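Local structure of cytosine-specific methyltransferase (3G7U) at residues Ile6-Gly11 with Met101-Leu106; Leu17-Ala20 with Asp25-Met28; Arg46-Gln51 with Gly64-Asp69; Phe114-Asn119 with Lys361-Leu366; Gln233-Val238 with Pro331-Phe336. The protein probably methylates cytosine in DNA at the C5 position, using S-adenosyl-L-methionine as the methyl donor. One frame throughout, in Å; residues are numbered along the deposited sequence.

Contact 1: Ile6-Gly11 with Met101-Leu106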
# COMPACT_ATOMS: atom_id res chain seq x y z
N ILE A 6 5.19 -6.85 12.80
CA ILE A 6 3.81 -6.50 13.07
C ILE A 6 3.51 -5.24 12.25
O ILE A 6 4.31 -4.31 12.27
CB ILE A 6 3.66 -6.06 14.53
CG1 ILE A 6 4.00 -7.20 15.47
CG2 ILE A 6 2.23 -5.59 14.82
CD1 ILE A 6 3.82 -6.81 16.91
N ASP A 7 2.36 -5.19 11.58
CA ASP A 7 1.95 -3.97 10.82
C ASP A 7 0.79 -3.24 11.53
O ASP A 7 -0.33 -3.78 11.62
CB ASP A 7 1.59 -4.47 9.40
CG ASP A 7 1.32 -3.33 8.37
OD1 ASP A 7 1.32 -2.12 8.72
OD2 ASP A 7 1.12 -3.71 7.17
N LEU A 8 1.08 -2.07 12.11
CA LEU A 8 0.13 -1.25 12.78
C LEU A 8 -0.54 -0.29 11.80
O LEU A 8 0.15 0.30 11.00
CB LEU A 8 0.82 -0.45 13.88
CG LEU A 8 1.56 -1.31 14.94
CD1 LEU A 8 2.18 -0.37 16.01
CD2 LEU A 8 0.60 -2.31 15.62
N PHE A 9 -1.87 -0.15 11.89
CA PHE A 9 -2.65 0.67 10.97
C PHE A 9 -2.45 0.08 9.58
O PHE A 9 -2.10 0.78 8.64
CB PHE A 9 -2.14 2.11 11.01
CG PHE A 9 -2.07 2.69 12.39
CD1 PHE A 9 -3.21 3.16 13.03
CD2 PHE A 9 -0.84 2.83 13.02
CE1 PHE A 9 -3.11 3.71 14.31
CE2 PHE A 9 -0.74 3.38 14.29
CZ PHE A 9 -1.87 3.83 14.91
N SER A 10 -2.68 -1.22 9.45
CA SER A 10 -2.24 -1.94 8.28
C SER A 10 -3.06 -1.65 7.02
O SER A 10 -2.56 -1.88 5.88
CB SER A 10 -2.35 -3.45 8.56
OG SER A 10 -3.73 -3.85 8.72
N GLY A 11 -4.30 -1.19 7.20
CA GLY A 11 -5.27 -1.16 6.08
C GLY A 11 -5.33 -2.53 5.44
O GLY A 11 -5.21 -3.56 6.14
N MET A 101 1.41 9.25 18.33
CA MET A 101 2.26 9.06 19.50
C MET A 101 2.22 7.62 20.04
O MET A 101 3.24 7.13 20.53
CB MET A 101 1.84 10.02 20.61
CG MET A 101 2.26 11.50 20.41
SD MET A 101 4.04 11.77 20.20
CE MET A 101 4.81 10.62 21.36
N HIS A 102 1.07 6.95 19.90
CA HIS A 102 0.92 5.53 20.32
C HIS A 102 1.74 4.58 19.47
O HIS A 102 2.22 3.56 19.97
CB HIS A 102 -0.55 5.10 20.28
CG HIS A 102 -1.39 5.69 21.36
ND1 HIS A 102 -1.10 5.54 22.69
CD2 HIS A 102 -2.50 6.46 21.30
CE1 HIS A 102 -2.01 6.17 23.41
NE2 HIS A 102 -2.86 6.76 22.59
N PHE A 103 1.89 4.89 18.18
CA PHE A 103 2.78 4.10 17.33
C PHE A 103 4.17 4.08 17.96
O PHE A 103 4.81 3.02 18.09
CB PHE A 103 2.88 4.66 15.88
CG PHE A 103 3.79 3.86 14.96
CD1 PHE A 103 3.28 2.81 14.23
CD2 PHE A 103 5.13 4.22 14.77
CE1 PHE A 103 4.10 2.09 13.39
CE2 PHE A 103 5.96 3.51 13.94
CZ PHE A 103 5.45 2.46 13.24
N TYR A 104 4.67 5.27 18.27
CA TYR A 104 6.02 5.41 18.77
C TYR A 104 6.13 4.92 20.23
O TYR A 104 7.18 4.43 20.60
CB TYR A 104 6.54 6.83 18.60
CG TYR A 104 6.85 7.07 17.14
CD1 TYR A 104 8.02 6.60 16.59
CD2 TYR A 104 5.93 7.71 16.30
CE1 TYR A 104 8.32 6.75 15.23
CE2 TYR A 104 6.22 7.90 14.93
CZ TYR A 104 7.40 7.41 14.42
OH TYR A 104 7.71 7.57 13.09
N ARG A 105 5.05 5.02 20.98
CA ARG A 105 5.03 4.41 22.33
C ARG A 105 5.24 2.91 22.22
O ARG A 105 6.03 2.32 22.95
CB ARG A 105 3.75 4.76 23.08
CG ARG A 105 3.61 4.03 24.41
CD ARG A 105 2.28 4.37 25.11
NE ARG A 105 1.08 4.06 24.32
CZ ARG A 105 0.57 2.83 24.13
NH1 ARG A 105 1.16 1.76 24.67
NH2 ARG A 105 -0.53 2.67 23.39
N LEU A 106 4.53 2.28 21.28
CA LEU A 106 4.64 0.84 21.07
C LEU A 106 6.01 0.43 20.61
O LEU A 106 6.52 -0.60 21.03
CB LEU A 106 3.56 0.34 20.10
CG LEU A 106 2.16 0.33 20.70
CD1 LEU A 106 1.13 -0.06 19.66
CD2 LEU A 106 2.13 -0.71 21.84

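Contact 2: Leu17-Ala20 with Asp25-Met28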
# COMPACT_ATOMS: atom_id res chain seq x y z
N LEU A 17 2.36 -6.37 2.16
CA LEU A 17 2.79 -7.15 0.96
C LEU A 17 4.24 -6.80 0.63
O LEU A 17 5.03 -7.67 0.27
CB LEU A 17 1.88 -6.85 -0.23
CG LEU A 17 2.30 -7.54 -1.54
CD1 LEU A 17 2.46 -9.08 -1.31
CD2 LEU A 17 1.28 -7.23 -2.65
N GLY A 18 4.57 -5.53 0.76
CA GLY A 18 5.97 -5.10 0.62
C GLY A 18 6.88 -5.84 1.59
O GLY A 18 7.93 -6.34 1.20
N ALA A 19 6.46 -5.95 2.86
CA ALA A 19 7.27 -6.63 3.86
C ALA A 19 7.44 -8.09 3.50
O ALA A 19 8.56 -8.63 3.56
CB ALA A 19 6.62 -6.48 5.26
N ALA A 20 6.35 -8.74 3.13
CA ALA A 20 6.35 -10.18 2.88
C ALA A 20 7.21 -10.51 1.66
O ALA A 20 7.97 -11.49 1.66
CB ALA A 20 4.89 -10.70 2.68
N ASP A 25 8.25 -12.05 7.80
CA ASP A 25 7.02 -12.78 8.07
C ASP A 25 6.10 -11.77 8.74
O ASP A 25 6.46 -11.24 9.79
CB ASP A 25 7.34 -13.93 9.05
CG ASP A 25 6.21 -14.93 9.17
OD1 ASP A 25 5.04 -14.57 8.94
OD2 ASP A 25 6.50 -16.10 9.53
N VAL A 26 4.94 -11.48 8.16
CA VAL A 26 4.02 -10.47 8.74
C VAL A 26 3.17 -11.29 9.71
O VAL A 26 2.30 -12.06 9.29
CB VAL A 26 3.12 -9.81 7.68
CG1 VAL A 26 2.03 -8.89 8.35
CG2 VAL A 26 4.00 -9.00 6.69
N LYS A 27 3.49 -11.17 10.99
CA LYS A 27 2.89 -12.08 11.99
C LYS A 27 1.54 -11.57 12.49
O LYS A 27 0.69 -12.37 12.91
CB LYS A 27 3.81 -12.28 13.19
CG LYS A 27 5.07 -13.06 12.92
CD LYS A 27 4.72 -14.47 12.48
CE LYS A 27 5.83 -15.43 12.83
NZ LYS A 27 5.62 -16.75 12.20
N MET A 28 1.32 -10.26 12.40
CA MET A 28 0.12 -9.66 12.98
C MET A 28 -0.15 -8.38 12.20
O MET A 28 0.77 -7.63 11.94
CB MET A 28 0.32 -9.27 14.47
CG MET A 28 -0.91 -8.59 15.21
SD MET A 28 -0.52 -8.17 16.96
CE MET A 28 -0.73 -9.85 17.50

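Contact 3: Arg46-Gln51 with Gly64-Asp69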
# COMPACT_ATOMS: atom_id res chain seq x y z
N ARG A 46 -2.60 -16.23 7.06
CA ARG A 46 -1.79 -16.78 8.16
C ARG A 46 -1.28 -15.73 9.14
O ARG A 46 -0.68 -16.07 10.15
CB ARG A 46 -0.63 -17.62 7.64
CG ARG A 46 -0.92 -18.38 6.35
CD ARG A 46 -1.65 -19.70 6.50
NE ARG A 46 -1.10 -20.72 5.60
CZ ARG A 46 -1.32 -20.81 4.29
NH1 ARG A 46 -2.10 -19.95 3.64
NH2 ARG A 46 -0.75 -21.79 3.60
N SER A 47 -1.53 -14.44 8.87
CA SER A 47 -1.20 -13.41 9.83
C SER A 47 -2.29 -13.37 10.88
O SER A 47 -3.42 -13.69 10.57
CB SER A 47 -1.13 -12.04 9.14
OG SER A 47 -0.13 -12.11 8.14
N LEU A 48 -1.96 -12.95 12.09
CA LEU A 48 -2.98 -12.71 13.10
C LEU A 48 -3.63 -11.37 12.78
O LEU A 48 -2.96 -10.49 12.29
CB LEU A 48 -2.38 -12.61 14.49
CG LEU A 48 -1.73 -13.90 14.98
CD1 LEU A 48 -1.27 -13.66 16.41
CD2 LEU A 48 -2.77 -14.98 14.93
N HIS A 49 -4.93 -11.24 13.06
CA HIS A 49 -5.64 -9.97 12.80
C HIS A 49 -6.29 -9.46 14.02
O HIS A 49 -7.09 -10.16 14.65
CB HIS A 49 -6.65 -10.18 11.66
CG HIS A 49 -5.99 -10.38 10.35
ND1 HIS A 49 -5.62 -11.62 9.88
CD2 HIS A 49 -5.50 -9.48 9.47
CE1 HIS A 49 -4.94 -11.48 8.76
NE2 HIS A 49 -4.84 -10.19 8.49
N VAL A 50 -5.93 -8.23 14.38
CA VAL A 50 -6.43 -7.63 15.60
C VAL A 50 -7.13 -6.37 15.17
O VAL A 50 -6.48 -5.43 14.67
CB VAL A 50 -5.26 -7.34 16.53
CG1 VAL A 50 -5.70 -6.50 17.74
CG2 VAL A 50 -4.65 -8.66 17.03
N GLN A 51 -8.46 -6.36 15.30
CA GLN A 51 -9.24 -5.16 14.96
C GLN A 51 -9.36 -4.30 16.18
O GLN A 51 -10.24 -4.51 16.99
CB GLN A 51 -10.62 -5.55 14.44
CG GLN A 51 -11.42 -4.33 13.96
CD GLN A 51 -12.86 -4.63 13.69
OE1 GLN A 51 -13.28 -5.79 13.67
NE2 GLN A 51 -13.62 -3.59 13.41
N GLY A 64 0.85 -11.00 24.97
CA GLY A 64 -0.31 -11.82 25.36
C GLY A 64 -1.10 -12.36 24.20
O GLY A 64 -1.57 -13.48 24.23
N PHE A 65 -1.25 -11.55 23.14
CA PHE A 65 -1.92 -12.04 21.94
C PHE A 65 -1.16 -13.18 21.33
O PHE A 65 -1.76 -14.14 20.85
CB PHE A 65 -1.99 -10.93 20.87
CG PHE A 65 -2.89 -9.76 21.19
CD1 PHE A 65 -3.91 -9.84 22.14
CD2 PHE A 65 -2.76 -8.58 20.47
CE1 PHE A 65 -4.74 -8.75 22.40
CE2 PHE A 65 -3.60 -7.48 20.70
CZ PHE A 65 -4.60 -7.57 21.66
N PHE A 66 0.17 -13.07 21.30
CA PHE A 66 0.98 -14.12 20.67
C PHE A 66 1.12 -15.37 21.53
O PHE A 66 1.25 -16.47 20.99
CB PHE A 66 2.37 -13.58 20.37
CG PHE A 66 2.44 -12.75 19.13
CD1 PHE A 66 2.27 -13.32 17.88
CD2 PHE A 66 2.72 -11.40 19.22
CE1 PHE A 66 2.35 -12.52 16.72
CE2 PHE A 66 2.82 -10.60 18.06
CZ PHE A 66 2.64 -11.18 16.83
N LYS A 67 1.22 -15.15 22.83
CA LYS A 67 1.39 -16.22 23.86
C LYS A 67 2.71 -16.99 23.80
O LYS A 67 2.89 -17.93 24.56
CB LYS A 67 0.26 -17.25 23.77
CG LYS A 67 -1.10 -16.69 24.08
CD LYS A 67 -2.13 -17.79 24.21
CE LYS A 67 -2.24 -18.69 23.00
NZ LYS A 67 -3.32 -18.28 22.08
N ASN A 68 3.61 -16.62 22.91
CA ASN A 68 4.74 -17.49 22.63
C ASN A 68 6.04 -16.73 22.60
O ASN A 68 6.95 -17.10 21.83
CB ASN A 68 4.52 -18.24 21.30
CG ASN A 68 4.30 -17.29 20.14
OD1 ASN A 68 4.57 -16.11 20.26
ND2 ASN A 68 3.78 -17.79 19.03
N ASP A 69 6.12 -15.65 23.39
CA ASP A 69 7.32 -14.81 23.46
C ASP A 69 7.87 -14.48 22.05
O ASP A 69 9.09 -14.49 21.87
CB ASP A 69 8.42 -15.50 24.29
CG ASP A 69 8.04 -15.65 25.76
OD1 ASP A 69 7.08 -14.98 26.22
OD2 ASP A 69 8.71 -16.47 26.44

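Contact 4: Phe114-Asn119 with Lys361-Leu366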
# COMPACT_ATOMS: atom_id res chain seq x y z
N PHE A 114 14.01 -2.84 14.33
CA PHE A 114 13.81 -1.63 13.54
C PHE A 114 12.35 -1.17 13.57
O PHE A 114 11.44 -1.95 13.94
CB PHE A 114 14.29 -1.88 12.10
CG PHE A 114 13.32 -2.65 11.25
CD1 PHE A 114 12.39 -1.98 10.45
CD2 PHE A 114 13.35 -4.05 11.20
CE1 PHE A 114 11.49 -2.68 9.66
CE2 PHE A 114 12.46 -4.77 10.39
CZ PHE A 114 11.54 -4.09 9.61
N PHE A 115 12.11 0.10 13.23
CA PHE A 115 10.74 0.53 12.92
C PHE A 115 10.74 1.19 11.54
O PHE A 115 11.77 1.71 11.08
CB PHE A 115 10.16 1.47 13.97
CG PHE A 115 10.84 2.82 14.07
CD1 PHE A 115 10.43 3.89 13.25
CD2 PHE A 115 11.84 3.03 15.01
CE1 PHE A 115 11.02 5.13 13.36
CE2 PHE A 115 12.43 4.27 15.12
CZ PHE A 115 12.03 5.33 14.29
N LEU A 116 9.59 1.10 10.88
CA LEU A 116 9.39 1.86 9.63
C LEU A 116 8.00 2.42 9.76
O LEU A 116 7.02 1.66 9.87
CB LEU A 116 9.49 0.95 8.42
CG LEU A 116 9.20 1.61 7.04
CD1 LEU A 116 9.98 0.91 5.97
CD2 LEU A 116 7.72 1.60 6.66
N ALA A 117 7.90 3.74 9.69
CA ALA A 117 6.60 4.42 9.61
C ALA A 117 6.50 5.10 8.26
O ALA A 117 7.50 5.59 7.73
CB ALA A 117 6.47 5.46 10.69
N GLU A 118 5.31 5.08 7.68
CA GLU A 118 5.06 5.77 6.41
C GLU A 118 4.02 6.85 6.67
O GLU A 118 3.08 6.64 7.45
CB GLU A 118 4.62 4.80 5.32
CG GLU A 118 3.31 4.01 5.58
CD GLU A 118 2.03 4.79 5.21
OE1 GLU A 118 0.91 4.29 5.47
OE2 GLU A 118 2.13 5.90 4.63
N ASN A 119 4.19 8.03 6.06
CA ASN A 119 3.21 9.08 6.23
C ASN A 119 3.03 9.80 4.87
O ASN A 119 3.93 9.81 4.06
CB ASN A 119 3.64 10.11 7.27
CG ASN A 119 3.45 9.63 8.71
OD1 ASN A 119 4.36 9.03 9.27
ND2 ASN A 119 2.28 9.92 9.31
N LYS A 361 13.15 -4.34 1.56
CA LYS A 361 14.22 -5.32 1.19
C LYS A 361 15.60 -4.80 1.60
O LYS A 361 16.47 -5.59 1.98
CB LYS A 361 14.20 -5.68 -0.33
CG LYS A 361 15.17 -6.83 -0.76
CD LYS A 361 14.83 -8.13 -0.02
CE LYS A 361 15.59 -9.39 -0.48
NZ LYS A 361 15.05 -10.59 0.31
N GLY A 362 15.76 -3.48 1.57
CA GLY A 362 16.96 -2.81 2.05
C GLY A 362 17.18 -3.13 3.52
O GLY A 362 18.28 -3.52 3.91
N LEU A 363 16.13 -2.99 4.32
CA LEU A 363 16.19 -3.33 5.74
C LEU A 363 16.42 -4.82 5.99
O LEU A 363 17.17 -5.16 6.89
CB LEU A 363 14.93 -2.87 6.49
CG LEU A 363 14.88 -1.38 6.72
CD1 LEU A 363 13.46 -0.86 6.80
CD2 LEU A 363 15.67 -1.06 7.98
N TYR A 364 15.79 -5.69 5.20
CA TYR A 364 15.95 -7.13 5.37
C TYR A 364 17.41 -7.50 5.12
O TYR A 364 18.00 -8.26 5.89
CB TYR A 364 15.08 -7.90 4.40
CG TYR A 364 15.14 -9.41 4.55
CD1 TYR A 364 14.33 -10.08 5.48
CD2 TYR A 364 15.98 -10.18 3.74
CE1 TYR A 364 14.38 -11.49 5.61
CE2 TYR A 364 16.05 -11.57 3.86
CZ TYR A 364 15.25 -12.21 4.78
OH TYR A 364 15.31 -13.59 4.88
N ASN A 365 17.96 -6.96 4.04
CA ASN A 365 19.36 -7.21 3.69
C ASN A 365 20.34 -6.77 4.78
O ASN A 365 21.28 -7.51 5.09
CB ASN A 365 19.70 -6.59 2.35
CG ASN A 365 19.09 -7.37 1.20
OD1 ASN A 365 18.71 -8.53 1.34
ND2 ASN A 365 18.99 -6.72 0.05
N LEU A 366 20.09 -5.60 5.36
CA LEU A 366 20.86 -5.09 6.50
C LEU A 366 20.86 -6.06 7.69
O LEU A 366 21.88 -6.26 8.35
CB LEU A 366 20.33 -3.75 6.98
CG LEU A 366 20.91 -2.43 6.47
CD1 LEU A 366 21.23 -2.49 5.00
CD2 LEU A 366 19.96 -1.28 6.77

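Contact 5: Gln233-Val238 with Pro331-Phe336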
# COMPACT_ATOMS: atom_id res chain seq x y z
N GLN A 233 5.38 -13.67 -7.88
CA GLN A 233 6.07 -13.21 -6.67
C GLN A 233 5.11 -13.20 -5.48
O GLN A 233 4.93 -12.17 -4.79
CB GLN A 233 6.76 -11.88 -6.89
CG GLN A 233 7.92 -11.96 -7.90
CD GLN A 233 8.61 -10.63 -8.11
OE1 GLN A 233 8.49 -9.71 -7.29
NE2 GLN A 233 9.34 -10.51 -9.23
N ILE A 234 4.46 -14.35 -5.29
CA ILE A 234 3.56 -14.56 -4.16
C ILE A 234 4.41 -15.08 -2.98
O ILE A 234 4.94 -16.18 -3.07
CB ILE A 234 2.48 -15.62 -4.47
CG1 ILE A 234 1.74 -15.33 -5.81
CG2 ILE A 234 1.52 -15.76 -3.29
CD1 ILE A 234 0.68 -16.33 -6.18
N PRO A 235 4.54 -14.29 -1.88
CA PRO A 235 5.32 -14.78 -0.73
C PRO A 235 4.71 -16.01 -0.11
O PRO A 235 3.51 -16.29 -0.28
CB PRO A 235 5.30 -13.59 0.24
CG PRO A 235 5.01 -12.40 -0.64
CD PRO A 235 4.03 -12.93 -1.63
N ARG A 236 5.55 -16.79 0.58
CA ARG A 236 5.10 -18.03 1.21
C ARG A 236 3.96 -17.69 2.17
O ARG A 236 4.03 -16.68 2.89
CB ARG A 236 6.27 -18.70 1.96
CG ARG A 236 5.97 -20.05 2.63
CD ARG A 236 7.24 -20.66 3.25
NE ARG A 236 8.06 -19.61 3.87
CZ ARG A 236 8.01 -19.25 5.16
NH1 ARG A 236 8.79 -18.27 5.59
NH2 ARG A 236 7.20 -19.88 6.02
N ASN A 237 2.90 -18.49 2.10
CA ASN A 237 1.73 -18.40 2.99
C ASN A 237 0.80 -17.19 2.75
O ASN A 237 -0.17 -16.97 3.47
CB ASN A 237 2.14 -18.45 4.46
CG ASN A 237 2.74 -19.79 4.84
OD1 ASN A 237 2.19 -20.84 4.52
ND2 ASN A 237 3.88 -19.75 5.51
N VAL A 238 1.08 -16.43 1.69
CA VAL A 238 0.31 -15.22 1.38
C VAL A 238 -0.61 -15.53 0.22
O VAL A 238 -0.27 -16.33 -0.64
CB VAL A 238 1.30 -14.07 1.08
CG1 VAL A 238 0.63 -12.86 0.41
CG2 VAL A 238 2.06 -13.68 2.39
N PRO A 331 -0.54 -6.53 -7.13
CA PRO A 331 -0.61 -7.59 -8.12
C PRO A 331 -2.04 -7.99 -8.45
O PRO A 331 -2.96 -7.79 -7.64
CB PRO A 331 0.07 -8.76 -7.42
CG PRO A 331 -0.04 -8.49 -5.96
CD PRO A 331 -0.16 -7.02 -5.78
N ASP A 332 -2.24 -8.59 -9.62
CA ASP A 332 -3.58 -9.03 -10.02
C ASP A 332 -4.22 -10.07 -9.13
O ASP A 332 -5.44 -10.18 -9.13
CB ASP A 332 -3.57 -9.59 -11.45
CG ASP A 332 -3.64 -8.53 -12.49
OD1 ASP A 332 -3.83 -7.34 -12.16
OD2 ASP A 332 -3.55 -8.88 -13.70
N TRP A 333 -3.41 -10.82 -8.38
CA TRP A 333 -3.93 -11.85 -7.46
C TRP A 333 -4.38 -11.31 -6.09
O TRP A 333 -4.96 -12.04 -5.31
CB TRP A 333 -2.91 -13.01 -7.30
CG TRP A 333 -1.50 -12.59 -6.92
CD1 TRP A 333 -0.45 -12.43 -7.76
CD2 TRP A 333 -1.00 -12.31 -5.58
NE1 TRP A 333 0.69 -12.09 -7.05
CE2 TRP A 333 0.38 -12.01 -5.71
CE3 TRP A 333 -1.58 -12.30 -4.29
CZ2 TRP A 333 1.19 -11.67 -4.61
CZ3 TRP A 333 -0.78 -11.98 -3.20
CH2 TRP A 333 0.60 -11.66 -3.36
N PHE A 334 -4.13 -10.03 -5.84
CA PHE A 334 -4.56 -9.39 -4.59
C PHE A 334 -6.07 -9.14 -4.70
O PHE A 334 -6.55 -8.61 -5.69
CB PHE A 334 -3.77 -8.10 -4.36
CG PHE A 334 -3.79 -7.63 -2.94
CD1 PHE A 334 -2.76 -7.99 -2.05
CD2 PHE A 334 -4.86 -6.86 -2.47
CE1 PHE A 334 -2.79 -7.59 -0.71
CE2 PHE A 334 -4.89 -6.43 -1.12
CZ PHE A 334 -3.85 -6.81 -0.26
N ARG A 335 -6.82 -9.51 -3.67
CA ARG A 335 -8.27 -9.46 -3.75
C ARG A 335 -8.80 -8.34 -2.87
O ARG A 335 -8.45 -8.26 -1.70
CB ARG A 335 -8.85 -10.78 -3.27
CG ARG A 335 -10.35 -10.92 -3.55
CD ARG A 335 -10.81 -12.33 -3.18
NE ARG A 335 -12.24 -12.49 -3.43
CZ ARG A 335 -12.84 -13.66 -3.62
NH1 ARG A 335 -12.12 -14.78 -3.63
NH2 ARG A 335 -14.17 -13.71 -3.85
N PHE A 336 -9.64 -7.48 -3.44
CA PHE A 336 -10.18 -6.34 -2.66
C PHE A 336 -11.63 -6.57 -2.33
O PHE A 336 -12.23 -7.55 -2.79
CB PHE A 336 -10.05 -5.03 -3.46
CG PHE A 336 -8.64 -4.64 -3.69
CD1 PHE A 336 -7.95 -3.92 -2.73
CD2 PHE A 336 -7.94 -5.09 -4.82
CE1 PHE A 336 -6.60 -3.61 -2.90
CE2 PHE A 336 -6.58 -4.78 -5.01
CZ PHE A 336 -5.91 -4.03 -4.05

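Contact 1: Ile6-Gly11 with Met101-Leu106
The strand end at 6-8 comes nearest the helix at 101-106 where L8 faces F103, with 7.5 Å between their CA atoms. L8 contributes most of the strand side. Its CD1 methyl touches two helix residues about one turn apart: L8 CD1 lies 3.8 Å from F103 CD1 and 3.8 Å from L106 CD1. L8 CB is 4.1 Å from the same ring atom, F103 CD1. F103 has CG anti to its backbone N (chi1 -180°), which carries the ring across to L8. F9 meets F103 rim to rim. F9 CE2 is 4.1 Å from F103 CD1, and each atom lies near the plane of the other ring, so the two do not stack. F9 follows the strand with positive phi (61°), and the bend lets L8 and F9 both point their CB at the helix. The D-L-F-S-G sequence is the first conserved motif of C5-methyltransferases, which in relatives lines the cofactor pocket. I75 of strand 74-77 packs on both L8 and F103. L106 leans on I62 of helix 59-66, and M101 and Y104 turn to helix 129-140.

Contact 2: Leu17-Ala20 with Asp25-Met28
V26 reaches the helix at 17-20 through one methyl, CG2. Its chi1 of 173° sets CG1 anti to the backbone N and leaves CG2 beside that N, on the side of A19 and A20. V26 CG2 is 3.9 Å from A19 CB. V26 CG2 also lies 4.3 Å from A20 N and 4.4 Å from A20 CB, a looser fit. The closest CA approach is 5.8 Å, between A20 CA and D25 CA, beside the short connection that joins helix to strand. The helix and strand belong to a beta-alpha-beta unit made of strand 4-8, helix 14-22 and strand 25-30. V5 of the first strand packs on both A19 and V26, while L360 of helix 353-367 also covers A19. D25 points its CB away from the helix. K27 folds back along the strand, and K27 NZ makes a salt bridge to D25 OD2 at 2.9 Å. The amine meets that oxygen from above the carboxylate plane, 59° out of it. The K27 backbone departs from an extended course, with psi -25°. M28 follows and packs on F65 and F66 of helix 59-66. On the helix, L17 is turned from the strand and packs on P331 and on P353 of helix 353-367.

Contact 3: Arg46-Gln51 with Gly64-Asp69
L48 and V50 pack on F66 and F65 in two apolar pairs. In the first, L48 CD1 lies 3.8 Å from F66 CE1 and 3.8 Å from F66 CD1. The methyl comes at the ring at a slant. The CB of F66 does not point straight at the strand, but its ring end reaches L48. In the second pair both V50 methyls meet the CD2-CE2 bond of F65, again obliquely: V50 CG1 is 3.8 Å from F65 CE2, and V50 CG2 is 3.9 Å from F65 CD2. L48 and V50 are two residues apart and share one face of the strand. H49 between them turns to helix 34-43 and hydrogen-bonds H40. Backbone bonds tie the strand to its neighbour: L48 pairs with K27 and A29, V50 with A29 and E31. S47 OG bonds V26 O just before the strand. The helix ends after F66, where K67 takes positive phi (66°). Strand 48-50 is an outermost strand of the sheet. Helix 59-66 leads from it back towards strand 74-77, on the far side of strand 4-8. This is the crossover of a Rossmann-like methyltransferase sheet, where the strand order reverses direction.

Contact 4: Phe114-Asn119 with Lys361-Leu366
The F114 ring lies against the CD1 methyl of L363. F114 CE1 is 3.9 Å from L363 CD1, and F114 CD1 is 4.0 Å from L363 CD1. The methyl is neither squarely over the ring nor in its plane. F114 holds CG between backbone N and carbonyl carbon (chi1 79°), which turns the CD1-CE1 side of its ring to L363. L116 is two residues on and points to the same helix. L116 CD1 is 4.0 Å from L363 CD1, so a single leucine methyl meets both strand residues. L363 has CG anti to its carbonyl carbon (chi1 -75°), and its branch extends from the helix to the sheet. All three side chains are buried. L360 and L367 of the same helix also touch F114, and I359 and L360 touch L116. The F24 ring meets that of F114, while I168 of strand 163-171 packs on L363. F115 points away from L363 and meets V107 of helix 94-110; A117 packs on F103 and Y104 of that helix. Strand 114-119 is thus covered by helix 353-367 on one face and helix 94-110 on the other. This is the alpha-beta-alpha layering of a class I methyltransferase fold, with a helix near the C-terminus returning to the sheet.

Contact 5: Gln233-Val238 with Pro331-Phe336
The indole of W333 is the centre of this contact, and I234 lies over one of its faces. I234 CG1 is 3.8 Å from the centroid of the W333 five-membered ring and 22° off the ring normal, a CH-pi contact. I234 CG1 is 3.6 Å from W333 CE2 and equally near W333 NE1. P331 of the tryptophan's own turn covers the opposite face, with its CG 3.5 Å above the plane, offset toward the rim. At the far end of the six-membered ring, P235 CD and V238 CG1 each lie 4.0 Å from W333 CH2, both obliquely placed. Q233 O lies at the edge near the plane, 3.8 Å from W333 CZ2. Each segment contains a turn: type II from P235 to V238, type I from P331 to F334. The chi1 of W333, 52°, swings the ring across to the other loop. Its polar edge is satisfied outside the two segments, since NE1 donates to G232 O. Q233 O also accepts a bond from R21 NE. The chemistry is thus mainly apolar across the contact. The bond to G232 fixes one edge of the indole, while I234 and P331 restrict it from both faces.

Overall arrangement
Contacts 1 to 4 all reach the seven-stranded sheet. Contact 1 adjoins contact 2 through D7 N and M28 O, a probable hydrogen bond of 2.9 Å between neighbouring strands. Contact 3 extends the same sheet to its edge: K27 O meets L48 N at 2.8 Å, and I6 CD1 of contact 1 packs 4.1 Å from F66 CE2. Contact 4 borders contact 1, where F103 CE2 lies 3.8 Å from A117 CB. Contact 5 is off the sheet but leans on contact 2, with L17 CD1 3.8 Å from W333 CH2. Of the five, contact 1 approaches the predicted active site: the side chains of F9 and C81 are about 10 Å apart.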